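Side-chain contact in cerato-platanin 1 (Moniliophthora perniciosa, PDB 3SUJ), which is of unknown function but belongs to the secreted cerato-platanin family, binds zinc and has a double-psi beta-barrel fold: residues Gln95-Asp98 / Asp99-Lys103. Numbering follows the deposited sequence. Where two conformers were deposited one is given.
Sequences QAMD and DLTNK
Thr101 turns its hydroxyl back onto the carbonyl of Met97, one turn earlier in helix 94-101, with OG1 donating to Met97 O at 2.8 Å. A chi1 of 65° sets OG1 between its own backbone N and carbonyl carbon and leaves CG2 beside the N, against Met97. Thr101 N also donates to Met97 O, at 3.0 Å, from the opposite face of the carbonyl plane, so two donors from one residue grip this oxygen. Thr101 CG2 meets Met97 CG at 4.1 Å where the two side chains slant across each other. Met97, extended beyond CG, runs on to Tyr7 and Val111. Leu100, whose N bonds to Ala96 O at 3.0 Å, completes this buried side, pressed against strands 3-7, 63-68, 76-83 and 111-118 of the double-psi beta-barrel. The chain leaves the helix through a Schellman motif: Asn102 takes a positive phi of 60°, and Lys103 N swings back to Asp98 O at 2.8 Å, with a nearly straight N-H...O angle of 163°. Thr101 OG1 also accepts from Arg104 N, tying the helix end to the chain beyond the turn. A valine in place of Thr101 would probably leave Arg104 N without this acceptor and Met97 O with one donor fewer. Asp98 belongs to the close-packed part as well: its carboxylate lies against the Lys103 backbone, OD1 3.2 Å from Lys103 C, and is fixed by Ala105 N at OD1 and by a salt bridge from Lys94 at OD2; a sodium ion is about 8 Å from the side chain. Packing is looser on the solvent side. Asp99, deposited in two conformers, is exposed, while its N bonds to Gln95 O at 2.9 Å. The Gln95 side chain extends off this surface, and NE2 donates to Asp12 OD1.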
# COMPACT_ATOMS: atom_id res chain seq x y z
N GLN A 95 -4.61 -3.47 -8.43
CA GLN A 95 -5.58 -4.45 -7.91
C GLN A 95 -6.18 -3.94 -6.57
O GLN A 95 -7.38 -4.08 -6.36
CB GLN A 95 -4.92 -5.78 -7.72
CG GLN A 95 -4.75 -6.58 -9.01
CD GLN A 95 -3.84 -7.70 -8.83
OE1 GLN A 95 -4.33 -8.84 -8.50
NE2 GLN A 95 -2.54 -7.45 -8.96
N ALA A 96 -5.37 -3.41 -5.68
CA ALA A 96 -5.88 -2.93 -4.41
C ALA A 96 -6.84 -1.78 -4.61
O ALA A 96 -7.91 -1.74 -3.99
CB ALA A 96 -4.73 -2.56 -3.59
N MET A 97 -6.49 -0.82 -5.49
CA MET A 97 -7.36 0.31 -5.68
C MET A 97 -8.65 -0.10 -6.42
O MET A 97 -9.70 0.48 -6.13
CB MET A 97 -6.62 1.47 -6.38
CG MET A 97 -7.51 2.73 -6.40
SD MET A 97 -6.52 4.16 -6.88
CE MET A 97 -7.74 5.42 -7.07
N ASP A 98 -8.55 -1.03 -7.35
CA ASP A 98 -9.75 -1.57 -7.98
C ASP A 98 -10.63 -2.26 -6.92
O ASP A 98 -11.87 -2.08 -6.98
CB ASP A 98 -9.37 -2.54 -9.08
CG ASP A 98 -9.18 -1.85 -10.44
OD1 ASP A 98 -9.73 -0.80 -10.67
OD2 ASP A 98 -8.47 -2.46 -11.29
N ASP A 99 -10.04 -2.99 -5.99
CA ASP A 99 -10.79 -3.69 -4.90
C ASP A 99 -11.55 -2.61 -4.12
O ASP A 99 -12.74 -2.72 -3.83
CB ASP A 99 -9.82 -4.48 -4.01
CG ASP A 99 -9.40 -5.80 -4.64
OD1 ASP A 99 -9.84 -6.11 -5.75
OD2 ASP A 99 -8.60 -6.52 -4.01
N LEU A 100 -10.87 -1.52 -3.78
CA LEU A 100 -11.41 -0.51 -2.94
C LEU A 100 -12.55 0.20 -3.58
O LEU A 100 -13.49 0.65 -2.88
CB LEU A 100 -10.27 0.48 -2.58
CG LEU A 100 -10.63 1.57 -1.63
CD1 LEU A 100 -11.12 0.98 -0.25
CD2 LEU A 100 -9.42 2.45 -1.50
N THR A 101 -12.45 0.52 -4.90
CA THR A 101 -13.32 1.43 -5.59
C THR A 101 -14.31 0.72 -6.54
O THR A 101 -14.96 1.34 -7.33
CB THR A 101 -12.47 2.45 -6.47
OG1 THR A 101 -11.79 1.71 -7.51
CG2 THR A 101 -11.54 3.27 -5.62
N ASN A 102 -14.38 -0.59 -6.43
CA ASN A 102 -15.23 -1.38 -7.34
C ASN A 102 -14.86 -1.24 -8.84
O ASN A 102 -15.67 -0.93 -9.67
CB ASN A 102 -16.73 -1.13 -7.08
CG ASN A 102 -17.61 -2.21 -7.74
OD1 ASN A 102 -17.12 -3.33 -8.06
ND2 ASN A 102 -18.82 -1.84 -8.04
N LYS A 103 -13.56 -1.42 -9.07
CA LYS A 103 -12.98 -1.55 -10.41
C LYS A 103 -12.89 -0.19 -11.12
O LYS A 103 -12.99 -0.12 -12.36
CB LYS A 103 -13.73 -2.56 -11.31
CG LYS A 103 -13.78 -3.87 -10.57
CD LYS A 103 -14.49 -4.96 -11.42
CE LYS A 103 -14.45 -6.22 -10.58
NZ LYS A 103 -14.95 -7.43 -11.34